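Side-chain contacts in C-domain type II peptide synthetase (Streptomyces globisporus, PDB 4ZNM), which is a condensation-domain protein of the type II peptide synthetase kind, related to the CoA-dependent acyltransferases and built on their two-lobed fold: residues A[29-34]-A[86-91]; A[36-39]-A[43-46]; A[197-202]-A[298-303]; A[273-278]-A[446-451]; A[410-415]-A[439-444]. All blocks are in the same frame, centred on the assembly; numbering follows the deposited sequence. Where two conformers were deposited one is given.

The contacts form two pairs and a single one. Contacts 1 and 2 both use the loop between helix 22-28 and strand 47-55; their centres are about 11 Å apart, Ser32 packs on Val39, and contact 2 falls within the chain span that contact 1 closes. Contacts 4 and 5, centres also about 11 Å apart, share helix 435-454 and meet at Tyr276, which touches Trp412 and Phe441. Contact 3 stands alone, about 23 Å from contact 1, centre to centre, and its segments alternate with those of contact 4. Contact 2 is local; the others join parts separated in sequence, on either side of the chain's centre, about 37 Å between the centres of contacts 1 and 4.

Contact 1. Residues A[29-34]-A[86-91]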
# COMPACT_ATOMS: atom_id res chain seq x y z
N MSE A 29 13.24 -0.09 -11.47
CA MSE A 29 12.81 -0.71 -12.71
C MSE A 29 11.70 0.14 -13.34
O MSE A 29 11.45 0.03 -14.55
CB MSE A 29 12.33 -2.15 -12.49
CG MSE A 29 13.36 -3.10 -11.87
SE MSE A 29 12.65 -4.92 -11.43
CE MSE A 29 11.54 -5.09 -12.95
N PHE A 30 11.05 0.99 -12.54
CA PHE A 30 9.94 1.86 -13.01
C PHE A 30 10.31 3.34 -13.14
O PHE A 30 9.46 4.19 -13.40
CB PHE A 30 8.73 1.73 -12.09
CG PHE A 30 8.18 0.34 -12.06
CD1 PHE A 30 7.11 -0.03 -12.86
CD2 PHE A 30 8.78 -0.63 -11.30
CE1 PHE A 30 6.64 -1.35 -12.87
CE2 PHE A 30 8.34 -1.95 -11.33
CZ PHE A 30 7.27 -2.30 -12.10
N ASP A 31 11.59 3.64 -13.03
CA ASP A 31 12.05 5.03 -13.02
C ASP A 31 12.27 5.55 -14.41
O ASP A 31 13.14 5.07 -15.14
CB ASP A 31 13.33 5.14 -12.22
CG ASP A 31 13.86 6.55 -12.17
OD1 ASP A 31 13.08 7.53 -12.34
OD2 ASP A 31 15.08 6.67 -11.95
N SER A 32 11.52 6.58 -14.77
CA SER A 32 11.54 7.12 -16.12
C SER A 32 12.88 7.77 -16.52
O SER A 32 13.10 8.03 -17.70
CB SER A 32 10.40 8.12 -16.28
OG SER A 32 9.33 7.79 -15.40
N GLY A 33 13.75 8.04 -15.55
CA GLY A 33 15.03 8.69 -15.82
C GLY A 33 14.91 10.21 -15.81
O GLY A 33 13.81 10.78 -15.71
N ASN A 34 16.06 10.88 -15.90
CA ASN A 34 16.07 12.33 -16.07
C ASN A 34 15.64 12.61 -17.50
O ASN A 34 16.34 12.27 -18.46
CB ASN A 34 17.44 12.93 -15.76
CG ASN A 34 17.37 14.41 -15.42
OD1 ASN A 34 17.00 14.77 -14.30
ND2 ASN A 34 17.73 15.27 -16.37
N GLY A 86 22.89 7.68 -13.27
CA GLY A 86 21.85 6.78 -13.74
C GLY A 86 20.94 6.18 -12.67
O GLY A 86 19.86 5.67 -13.00
N THR A 87 21.35 6.24 -11.41
CA THR A 87 20.60 5.59 -10.33
C THR A 87 20.29 6.59 -9.21
O THR A 87 20.30 7.79 -9.43
CB THR A 87 21.37 4.35 -9.78
OG1 THR A 87 20.59 3.66 -8.79
CG2 THR A 87 22.70 4.75 -9.19
N HIS A 88 20.01 6.08 -8.01
CA HIS A 88 19.72 6.93 -6.87
C HIS A 88 20.63 6.57 -5.71
O HIS A 88 20.85 5.40 -5.42
CB HIS A 88 18.24 6.81 -6.49
CG HIS A 88 17.33 7.14 -7.63
ND1 HIS A 88 16.85 8.42 -7.84
CD2 HIS A 88 16.91 6.40 -8.69
CE1 HIS A 88 16.13 8.43 -8.94
NE2 HIS A 88 16.16 7.22 -9.48
N ARG A 89 21.23 7.59 -5.12
CA ARG A 89 22.05 7.43 -3.94
C ARG A 89 21.29 7.84 -2.68
O ARG A 89 20.85 8.98 -2.58
CB ARG A 89 23.32 8.27 -4.05
CG ARG A 89 24.09 8.39 -2.75
CD ARG A 89 25.46 9.01 -2.97
NE ARG A 89 25.35 10.33 -3.57
CZ ARG A 89 25.24 11.47 -2.89
NH1 ARG A 89 25.24 11.47 -1.56
NH2 ARG A 89 25.13 12.62 -3.55
N PRO A 90 21.18 6.94 -1.70
CA PRO A 90 20.64 7.35 -0.39
C PRO A 90 21.63 8.18 0.40
O PRO A 90 22.81 7.90 0.37
CB PRO A 90 20.38 6.01 0.32
CG PRO A 90 20.60 4.94 -0.70
CD PRO A 90 21.54 5.51 -1.71
N GLU A 91 21.15 9.20 1.11
CA GLU A 91 22.00 9.86 2.08
C GLU A 91 21.19 10.19 3.32
O GLU A 91 20.11 10.78 3.23
CB GLU A 91 22.62 11.12 1.52
CG GLU A 91 23.54 11.78 2.55
CD GLU A 91 24.29 12.98 2.00
OE1 GLU A 91 24.05 13.32 0.81
OE2 GLU A 91 25.10 13.59 2.74
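The His88 imidazole meets the Asp31 carboxylate at its edge, almost exactly in the ring plane, while the ring of Phe42 stacks on the same imidazole. The touching atoms are His88 NE2 and Asp31 OD2, 2.8 Å apart, and the N-H points nearly straight at the oxygen (171°). Seen from the aspartate the fit is less regular: the donor comes from above the carboxylate plane, 55° out of it, and the carboxylate and ring planes are 50° apart. The side chains approach from opposite directions. Asp31 reaches across with its carboxylate extended away from its own backbone N, off the loop and toward the strand.

The second oxygen has partners on both sides. OD1 takes a weak bond from the backbone N of Gly33, 3.3 Å away, and forms a salt bridge with Arg83 of strand 79-84. That strand pairs antiparallel with strand 87-92, which carries His88, so the aspartate ties the loop after helix 22-28 to both strands of this small hairpin.

Since NE2 is the donor, it must carry a proton, and the carboxylate would tend to polarise the imidazole and make a second proton easier to hold. Arg83 probably offsets part of this effect by sharing the aspartate's negative charge. The buried ring nitrogen NE2 is in any case satisfied.

Contact 2. Residues A[36-39]-A[43-46]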
# COMPACT_ATOMS: atom_id res chain seq x y z
N GLY A 36 13.01 15.40 -18.21
CA GLY A 36 12.19 16.59 -18.25
C GLY A 36 10.93 16.48 -17.41
O GLY A 36 10.30 17.49 -17.12
N ALA A 37 10.57 15.25 -17.02
CA ALA A 37 9.36 15.03 -16.23
C ALA A 37 9.69 14.43 -14.86
O ALA A 37 10.26 13.34 -14.74
CB ALA A 37 8.41 14.13 -16.99
N ASP A 38 9.33 15.15 -13.81
CA ASP A 38 9.62 14.71 -12.46
C ASP A 38 8.46 13.81 -11.99
O ASP A 38 7.60 14.24 -11.23
CB ASP A 38 9.82 15.93 -11.54
CG ASP A 38 10.47 15.56 -10.21
OD1 ASP A 38 10.95 14.41 -10.05
OD2 ASP A 38 10.52 16.46 -9.35
N VAL A 39 8.46 12.56 -12.46
CA VAL A 39 7.36 11.64 -12.21
C VAL A 39 7.86 10.28 -11.73
O VAL A 39 9.06 10.04 -11.59
CB VAL A 39 6.48 11.48 -13.46
CG1 VAL A 39 5.99 12.78 -13.90
CG2 VAL A 39 7.25 10.86 -14.57
N GLY A 43 9.68 10.66 -8.00
CA GLY A 43 9.07 11.97 -8.10
C GLY A 43 8.24 12.31 -6.86
O GLY A 43 8.04 11.48 -5.96
N PRO A 44 7.71 13.53 -6.82
CA PRO A 44 7.06 14.10 -5.63
C PRO A 44 5.64 13.60 -5.42
O PRO A 44 5.07 13.97 -4.40
CB PRO A 44 7.06 15.60 -5.91
CG PRO A 44 7.02 15.70 -7.41
CD PRO A 44 7.77 14.48 -7.95
N MSE A 45 5.07 12.81 -6.33
CA MSE A 45 3.73 12.27 -6.08
C MSE A 45 3.77 10.82 -5.59
O MSE A 45 2.71 10.21 -5.34
CB MSE A 45 2.86 12.38 -7.35
CG MSE A 45 2.62 13.80 -7.83
SE MSE A 45 1.67 14.91 -6.43
CE MSE A 45 -0.08 14.02 -6.53
N TYR A 46 4.95 10.24 -5.43
CA TYR A 46 5.00 8.84 -4.99
C TYR A 46 5.06 8.85 -3.47
O TYR A 46 6.13 8.70 -2.84
CB TYR A 46 6.18 8.09 -5.62
CG TYR A 46 6.15 6.64 -5.31
CD1 TYR A 46 5.20 5.80 -5.90
CD2 TYR A 46 7.07 6.09 -4.44
CE1 TYR A 46 5.17 4.45 -5.64
CE2 TYR A 46 7.03 4.72 -4.15
CZ TYR A 46 6.09 3.92 -4.76
OH TYR A 46 6.03 2.58 -4.48
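Asp38, Gly43 and Pro44 make this contact, in which one loop doubles back on itself within a few residues. Asp38 presses on the proline ring with both its backbone and its side chain: its carbonyl O is 3.3 Å from Pro44 CD, and its OD2 is 3.7 Å from the same carbon. The other carboxylate oxygen, OD1, sits 3.6 Å from Gly43 CA. With chi1 at -165° the carboxylate swings over Gly43, which has no side chain and lets it come close to a bare CA.

The backbones bend sharply on both sides. Asp38 is the centre of an inverse gamma turn with a weak bond from Val39 N to Ala37 O, and a type I turn runs from Gly43 to Tyr46. Gly43 O accepts from His156 NE2, and Tyr46 stacks on His157; these are the paired histidines of the HHxxxDG-like motif of condensation domains.

The carboxylate has its strong partner elsewhere, a salt bridge from OD2 to Arg132, close in sequence to the sodium-binding Ser130 and Glu133. Against Gly43 and Pro44 the oxygens meet only carbon. Such carbons next to an amide nitrogen are slightly polarised, so these approaches are probably mildly attractive, while Arg132 probably balances the charge.

Contact 3. Residues A[197-202]-A[298-303]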
# COMPACT_ATOMS: atom_id res chain seq x y z
N ALA A 197 18.31 -3.20 5.38
CA ALA A 197 18.95 -3.27 4.08
C ALA A 197 20.14 -4.21 4.16
O ALA A 197 20.39 -4.97 3.22
CB ALA A 197 19.36 -1.88 3.61
N ARG A 198 20.87 -4.17 5.27
CA ARG A 198 22.01 -5.08 5.48
C ARG A 198 21.54 -6.51 5.63
O ARG A 198 22.04 -7.44 4.99
CB ARG A 198 22.80 -4.69 6.73
CG ARG A 198 24.00 -3.82 6.48
CD ARG A 198 24.96 -3.83 7.69
NE ARG A 198 24.35 -3.32 8.93
CZ ARG A 198 24.09 -4.06 10.01
NH1 ARG A 198 23.55 -3.48 11.08
NH2 ARG A 198 24.36 -5.36 10.05
N TRP A 199 20.57 -6.70 6.52
CA TRP A 199 20.11 -8.02 6.85
C TRP A 199 19.56 -8.72 5.59
O TRP A 199 19.79 -9.90 5.39
CB TRP A 199 19.06 -7.98 7.95
CG TRP A 199 18.53 -9.35 8.18
CD1 TRP A 199 19.11 -10.34 8.92
CD2 TRP A 199 17.36 -9.92 7.60
NE1 TRP A 199 18.36 -11.50 8.84
CE2 TRP A 199 17.28 -11.27 8.03
CE3 TRP A 199 16.36 -9.43 6.75
CZ2 TRP A 199 16.25 -12.11 7.66
CZ3 TRP A 199 15.34 -10.28 6.38
CH2 TRP A 199 15.28 -11.60 6.84
N GLU A 200 18.83 -7.99 4.75
CA GLU A 200 18.18 -8.68 3.63
C GLU A 200 19.23 -9.16 2.61
O GLU A 200 19.05 -10.18 1.96
CB GLU A 200 17.13 -7.79 2.95
CG GLU A 200 17.70 -6.67 2.10
CD GLU A 200 16.63 -5.81 1.41
OE1 GLU A 200 17.01 -4.75 0.88
OE2 GLU A 200 15.42 -6.20 1.37
N ARG A 201 20.35 -8.46 2.51
CA ARG A 201 21.41 -8.89 1.61
C ARG A 201 22.17 -10.09 2.19
O ARG A 201 22.63 -10.91 1.46
CB ARG A 201 22.34 -7.71 1.32
CG ARG A 201 21.66 -6.69 0.39
CD ARG A 201 22.51 -5.48 0.02
NE ARG A 201 21.71 -4.52 -0.73
CZ ARG A 201 21.50 -4.56 -2.04
NH1 ARG A 201 22.04 -5.52 -2.79
NH2 ARG A 201 20.75 -3.63 -2.62
N GLU A 202 22.27 -10.20 3.51
CA GLU A 202 22.84 -11.39 4.13
C GLU A 202 21.94 -12.59 3.88
O GLU A 202 22.41 -13.70 3.58
CB GLU A 202 23.02 -11.20 5.64
CG GLU A 202 24.09 -10.19 6.00
CD GLU A 202 25.47 -10.65 5.57
OE1 GLU A 202 26.09 -11.45 6.30
OE2 GLU A 202 25.93 -10.22 4.49
N ARG A 298 7.70 -8.13 6.03
CA ARG A 298 8.09 -8.02 7.45
C ARG A 298 7.99 -9.33 8.23
O ARG A 298 7.53 -9.35 9.38
CB ARG A 298 7.23 -6.96 8.12
CG ARG A 298 7.53 -5.58 7.51
CD ARG A 298 6.71 -4.57 8.17
NE ARG A 298 6.88 -3.21 7.68
CZ ARG A 298 7.57 -2.25 8.30
NH1 ARG A 298 8.27 -2.51 9.39
NH2 ARG A 298 7.57 -1.03 7.80
N ASN A 299 8.48 -10.39 7.62
CA ASN A 299 8.56 -11.70 8.28
C ASN A 299 9.47 -11.63 9.52
O ASN A 299 9.21 -12.27 10.52
CB ASN A 299 9.11 -12.73 7.29
CG ASN A 299 8.48 -12.60 5.92
OD1 ASN A 299 8.60 -11.56 5.24
ND2 ASN A 299 7.80 -13.66 5.49
N ASN A 300 10.54 -10.85 9.43
CA ASN A 300 11.53 -10.77 10.50
C ASN A 300 11.09 -9.77 11.57
O ASN A 300 11.18 -8.56 11.36
CB ASN A 300 12.88 -10.38 9.91
CG ASN A 300 13.98 -10.43 10.93
OD1 ASN A 300 13.73 -10.43 12.13
ND2 ASN A 300 15.23 -10.47 10.44
N SER A 301 10.66 -10.28 12.72
CA SER A 301 10.05 -9.43 13.76
C SER A 301 11.01 -8.42 14.40
O SER A 301 10.56 -7.47 15.04
CB SER A 301 9.42 -10.31 14.84
OG SER A 301 10.39 -10.86 15.72
N ARG A 302 12.32 -8.60 14.22
CA ARG A 302 13.28 -7.54 14.59
C ARG A 302 12.86 -6.17 14.01
O ARG A 302 13.18 -5.13 14.58
CB ARG A 302 14.69 -7.93 14.11
CG ARG A 302 15.75 -6.84 14.10
CD ARG A 302 16.35 -6.61 15.46
NE ARG A 302 17.39 -5.58 15.43
CZ ARG A 302 17.45 -4.52 16.25
NH1 ARG A 302 16.54 -4.32 17.19
NH2 ARG A 302 18.45 -3.65 16.12
N PHE A 303 12.17 -6.15 12.88
CA PHE A 303 11.90 -4.89 12.19
C PHE A 303 10.45 -4.36 12.32
O PHE A 303 10.04 -3.45 11.62
CB PHE A 303 12.31 -5.06 10.71
CG PHE A 303 13.77 -5.37 10.57
CD1 PHE A 303 14.72 -4.39 10.79
CD2 PHE A 303 14.20 -6.64 10.29
CE1 PHE A 303 16.06 -4.67 10.71
CE2 PHE A 303 15.55 -6.93 10.23
CZ PHE A 303 16.48 -5.94 10.44
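Asn300 and Trp199 meet as amide against ring. The amino nitrogen ND2 of Asn300 stands 3.2 Å above the plane of the indole, over its centre, and its nearest ring atom is Trp199 CE2 at 3.3 Å. The amide is turned steeply to the ring, with 74° between the planes, which is consistent with an N-H directed into the pi cloud. A chi1 of 175° swings the Trp199 indole outward from the helix to meet an asparagine coming from the opposite direction.

The polar bonds lie within the loop and set the asparagine's rotation. Asn300 OD1 accepts from the backbone N of Arg302 at 3.1 Å, forming an Asx turn, with the donor well above the carbonyl plane. With the oxygen engaged in this way, the amino end is left to face the tryptophan. The backbone N of Phe303 also bonds to Asn300 O, at 3.0 Å.

The apolar share is small: Trp199 CB lies 4.1 Å from Phe303 CZ, and Arg302 CG covers one face of the phenylalanine ring.

Around the contact, helix 193-203 also gives Phe196, edge-to-face with Phe303, and Glu195, salt-bridged to Arg302. Arg298 pairs with Asp161, the aspartate of the HHxxxDG-like motif, so the loop between strands 288-295 and 312-319 is held between this helix and the start of helix 162-180.

Contact 4. Residues A[273-278]-A[446-451]; sequences FAAYQV and LDVLEN
Ala275 and Val448 sit at the tight centre of this helix-helix contact. Val448 CG1 comes within 3.5 Å of the carbonyl O of Ala275, and the same methyl touches Val278 CG1 at 3.9 Å, so it settles between two residues one turn apart on helix 268-284. The valine's side-chain rotation (chi1 161°) is what turns this methyl, and not CG2, to the partner helix. Next to it, Ala275 CB meets Leu449 CD1 at 3.9 Å. The small side chain lets the backbones come close: the CA atoms of Ala275 and Leu449 are only 5.4 Å apart, and the axes of the two short segments approach to 9.0 Å with 116° between their directions.

Both helices belong to the lobe built on the five-stranded mixed sheet that includes strands 366-373 and 410-416, in a fold resembling that of chloramphenicol acetyltransferase. Helix 268-284 turns its other side to the strands: Tyr276 stacks on Phe371 and bonds through its hydroxyl to Ser369. Ala274 rests on helix 326-335.

The far side of helix 435-454 is looser and more polar. Asp447 is exposed, while Glu450 and Asn451 are partly so, and none of the three touches residues 273-278. Glu450 instead forms a salt bridge with Arg250.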
# COMPACT_ATOMS: atom_id res chain seq x y z
N PHE A 273 -9.05 -12.29 -3.49
CA PHE A 273 -8.11 -12.52 -4.58
C PHE A 273 -8.67 -13.54 -5.56
O PHE A 273 -8.66 -13.31 -6.76
CB PHE A 273 -6.73 -12.99 -4.05
CG PHE A 273 -5.67 -13.08 -5.13
CD1 PHE A 273 -5.02 -11.95 -5.57
CD2 PHE A 273 -5.33 -14.28 -5.69
CE1 PHE A 273 -4.05 -12.03 -6.56
CE2 PHE A 273 -4.37 -14.36 -6.68
CZ PHE A 273 -3.73 -13.24 -7.11
N ALA A 274 -9.18 -14.66 -5.04
CA ALA A 274 -9.87 -15.65 -5.90
C ALA A 274 -10.94 -15.01 -6.77
O ALA A 274 -11.04 -15.33 -7.96
CB ALA A 274 -10.52 -16.74 -5.05
N ALA A 275 -11.77 -14.15 -6.17
CA ALA A 275 -12.82 -13.48 -6.94
C ALA A 275 -12.20 -12.62 -8.05
O ALA A 275 -12.78 -12.46 -9.13
CB ALA A 275 -13.69 -12.63 -6.04
N TYR A 276 -11.05 -12.03 -7.78
CA TYR A 276 -10.36 -11.21 -8.81
C TYR A 276 -9.93 -12.10 -9.98
O TYR A 276 -10.04 -11.72 -11.15
CB TYR A 276 -9.15 -10.49 -8.22
CG TYR A 276 -8.54 -9.49 -9.15
CD1 TYR A 276 -9.32 -8.51 -9.73
CD2 TYR A 276 -7.19 -9.52 -9.47
CE1 TYR A 276 -8.80 -7.59 -10.58
CE2 TYR A 276 -6.64 -8.57 -10.32
CZ TYR A 276 -7.46 -7.60 -10.85
OH TYR A 276 -6.98 -6.65 -11.71
N GLN A 277 -9.46 -13.29 -9.65
CA GLN A 277 -9.05 -14.22 -10.69
C GLN A 277 -10.23 -14.62 -11.54
O GLN A 277 -10.14 -14.70 -12.78
CB GLN A 277 -8.39 -15.44 -10.08
CG GLN A 277 -7.11 -15.10 -9.39
CD GLN A 277 -6.33 -16.30 -8.95
OE1 GLN A 277 -5.49 -16.81 -9.69
NE2 GLN A 277 -6.60 -16.75 -7.75
N VAL A 278 -11.36 -14.87 -10.88
CA VAL A 278 -12.59 -15.20 -11.59
C VAL A 278 -12.95 -14.04 -12.52
O VAL A 278 -13.31 -14.25 -13.68
CB VAL A 278 -13.74 -15.55 -10.63
CG1 VAL A 278 -15.05 -15.74 -11.37
CG2 VAL A 278 -13.44 -16.83 -9.90
N LEU A 446 -17.23 -6.25 -7.73
CA LEU A 446 -18.08 -6.38 -6.55
C LEU A 446 -19.23 -7.35 -6.81
O LEU A 446 -19.67 -8.09 -5.91
CB LEU A 446 -18.63 -5.01 -6.10
CG LEU A 446 -17.52 -4.12 -5.53
CD1 LEU A 446 -18.02 -2.67 -5.25
CD2 LEU A 446 -16.92 -4.72 -4.26
N ASP A 447 -19.69 -7.38 -8.06
CA ASP A 447 -20.74 -8.31 -8.46
C ASP A 447 -20.21 -9.76 -8.48
O ASP A 447 -20.88 -10.68 -8.01
CB ASP A 447 -21.32 -7.92 -9.84
CG ASP A 447 -22.46 -8.82 -10.27
OD1 ASP A 447 -23.57 -8.68 -9.70
OD2 ASP A 447 -22.25 -9.66 -11.18
N VAL A 448 -19.02 -9.97 -9.04
CA VAL A 448 -18.42 -11.31 -9.06
C VAL A 448 -18.29 -11.83 -7.62
O VAL A 448 -18.70 -12.96 -7.30
CB VAL A 448 -17.06 -11.31 -9.78
CG1 VAL A 448 -16.24 -12.54 -9.42
CG2 VAL A 448 -17.26 -11.25 -11.27
N LEU A 449 -17.74 -10.98 -6.76
CA LEU A 449 -17.49 -11.35 -5.36
C LEU A 449 -18.80 -11.71 -4.66
O LEU A 449 -18.87 -12.70 -3.95
CB LEU A 449 -16.79 -10.20 -4.61
CG LEU A 449 -16.55 -10.38 -3.12
CD1 LEU A 449 -15.63 -11.56 -2.88
CD2 LEU A 449 -15.95 -9.11 -2.53
N GLU A 450 -19.84 -10.91 -4.86
CA GLU A 450 -21.12 -11.20 -4.20
C GLU A 450 -21.68 -12.55 -4.60
O GLU A 450 -22.15 -13.34 -3.76
CB GLU A 450 -22.13 -10.11 -4.52
CG GLU A 450 -23.44 -10.25 -3.76
CD GLU A 450 -24.36 -9.07 -3.99
OE1 GLU A 450 -23.86 -7.92 -3.98
OE2 GLU A 450 -25.57 -9.28 -4.19
N ASN A 451 -21.64 -12.81 -5.90
CA ASN A 451 -22.21 -14.03 -6.44
C ASN A 451 -21.38 -15.25 -6.06
O ASN A 451 -21.91 -16.33 -5.82
CB ASN A 451 -22.35 -13.90 -7.94
CG ASN A 451 -23.53 -13.05 -8.32
OD1 ASN A 451 -24.59 -13.15 -7.70
ND2 ASN A 451 -23.36 -12.20 -9.33

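Contact 5. Residues A[410-415]-A[439-444]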
# COMPACT_ATOMS: atom_id res chain seq x y z
N VAL A 410 -2.06 -0.82 -12.64
CA VAL A 410 -3.34 -0.71 -11.93
C VAL A 410 -3.14 -1.33 -10.57
O VAL A 410 -2.49 -2.39 -10.46
CB VAL A 410 -4.46 -1.41 -12.71
CG1 VAL A 410 -5.75 -1.42 -11.93
CG2 VAL A 410 -4.66 -0.74 -14.05
N LEU A 411 -3.64 -0.70 -9.52
CA LEU A 411 -3.44 -1.24 -8.20
C LEU A 411 -4.77 -1.35 -7.44
O LEU A 411 -5.49 -0.36 -7.28
CB LEU A 411 -2.46 -0.40 -7.42
CG LEU A 411 -2.25 -0.79 -5.97
CD1 LEU A 411 -1.64 -2.14 -5.93
CD2 LEU A 411 -1.33 0.20 -5.29
N TRP A 412 -5.07 -2.56 -6.98
CA TRP A 412 -6.17 -2.77 -6.03
C TRP A 412 -5.57 -2.89 -4.66
O TRP A 412 -4.68 -3.70 -4.44
CB TRP A 412 -6.96 -4.03 -6.33
CG TRP A 412 -7.57 -4.13 -7.65
CD1 TRP A 412 -6.94 -4.35 -8.82
CD2 TRP A 412 -8.97 -4.09 -7.95
NE1 TRP A 412 -7.85 -4.42 -9.84
CE2 TRP A 412 -9.10 -4.26 -9.33
CE3 TRP A 412 -10.12 -3.92 -7.17
CZ2 TRP A 412 -10.35 -4.27 -9.96
CZ3 TRP A 412 -11.34 -3.91 -7.80
CH2 TRP A 412 -11.45 -4.10 -9.17
N SER A 413 -6.07 -2.10 -3.73
CA SER A 413 -5.55 -2.03 -2.37
C SER A 413 -6.71 -2.22 -1.38
O SER A 413 -7.57 -1.35 -1.28
CB SER A 413 -4.85 -0.69 -2.14
OG SER A 413 -4.30 -0.58 -0.84
N ILE A 414 -6.74 -3.37 -0.70
CA ILE A 414 -7.84 -3.74 0.19
C ILE A 414 -7.39 -3.69 1.65
O ILE A 414 -6.47 -4.43 2.02
CB ILE A 414 -8.34 -5.17 -0.09
CG1 ILE A 414 -8.55 -5.41 -1.58
CG2 ILE A 414 -9.59 -5.44 0.71
CD1 ILE A 414 -9.63 -4.61 -2.18
N HIS A 415 -8.05 -2.89 2.49
CA HIS A 415 -7.85 -3.01 3.93
C HIS A 415 -8.93 -3.89 4.54
O HIS A 415 -10.11 -3.62 4.39
CB HIS A 415 -7.84 -1.65 4.64
CG HIS A 415 -7.74 -1.76 6.12
ND1 HIS A 415 -8.79 -1.47 6.97
CD2 HIS A 415 -6.72 -2.17 6.91
CE1 HIS A 415 -8.41 -1.68 8.22
NE2 HIS A 415 -7.16 -2.11 8.21
N ALA A 439 -14.46 2.40 -13.34
CA ALA A 439 -15.72 2.34 -12.61
C ALA A 439 -16.47 1.04 -12.93
O ALA A 439 -17.02 0.40 -12.02
CB ALA A 439 -16.58 3.55 -12.96
N ALA A 440 -16.49 0.66 -14.20
CA ALA A 440 -17.15 -0.58 -14.63
C ALA A 440 -16.38 -1.80 -14.13
O ALA A 440 -16.96 -2.79 -13.70
CB ALA A 440 -17.30 -0.63 -16.16
N PHE A 441 -15.06 -1.70 -14.15
CA PHE A 441 -14.20 -2.78 -13.70
C PHE A 441 -14.49 -3.07 -12.21
O PHE A 441 -14.67 -4.20 -11.82
CB PHE A 441 -12.76 -2.35 -13.93
CG PHE A 441 -11.73 -3.43 -13.80
CD1 PHE A 441 -12.00 -4.75 -14.11
CD2 PHE A 441 -10.44 -3.09 -13.41
CE1 PHE A 441 -10.99 -5.72 -14.01
CE2 PHE A 441 -9.44 -4.04 -13.31
CZ PHE A 441 -9.71 -5.36 -13.59
N LEU A 442 -14.54 -2.01 -11.40
CA LEU A 442 -14.81 -2.13 -9.98
C LEU A 442 -16.20 -2.70 -9.72
O LEU A 442 -16.39 -3.56 -8.86
CB LEU A 442 -14.65 -0.74 -9.31
CG LEU A 442 -15.12 -0.61 -7.88
CD1 LEU A 442 -14.38 -1.60 -7.01
CD2 LEU A 442 -14.83 0.81 -7.45
N ALA A 443 -17.19 -2.23 -10.47
CA ALA A 443 -18.55 -2.70 -10.26
C ALA A 443 -18.68 -4.18 -10.66
O ALA A 443 -19.42 -4.92 -10.02
CB ALA A 443 -19.53 -1.86 -11.03
N ASP A 444 -17.96 -4.59 -11.70
CA ASP A 444 -17.91 -6.00 -12.11
C ASP A 444 -17.28 -6.88 -11.03
O ASP A 444 -17.72 -8.01 -10.78
CB ASP A 444 -17.12 -6.17 -13.41
CG ASP A 444 -17.81 -5.57 -14.63
OD1 ASP A 444 -19.02 -5.26 -14.58
OD2 ASP A 444 -17.12 -5.41 -15.66
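This is a buried aromatic contact between a sheet and the helix lying against it: Trp412 of strand 410-416 meets Phe441 and Leu442 of helix 435-454. The two rings form a T-shaped pair in which the tryptophan gives its edge and the phenylalanine its face. Centroids of the six-membered rings are 5.2 Å apart and the planes stand at 72°. Trp412 CZ2 is the atom that lands on the face, displaced toward the rim, so that its nearest neighbour is Phe441 CE2 at 3.5 Å. Phe441 gets there with its side chain extended at chi1 (-168°), which brings the ring down off the helix toward the strand.

Strand 410-416 is the middle one of the five in its mixed sheet, between 366-373 and 422-429, and helix 435-454, which follows strand 422-429, lies against strand 410-416 at Trp412, as expected for the acetyltransferase-like lobe of a condensation domain. Other aromatic rings gather round Trp412: Tyr276 of helix 268-284 meets it edge-to-face, and Phe371 and Tyr445 are close by.

Leu442 meets the same six-membered ring further round its rim. Its CD1 lies 3.9 Å from Trp412 CZ3, and Trp412 CH2 comes to 4.0 Å from Leu442 CA, so the ring reaches right to the helix backbone. Phe441 is engaged by charge as well, through a cation-pi contact with Arg283.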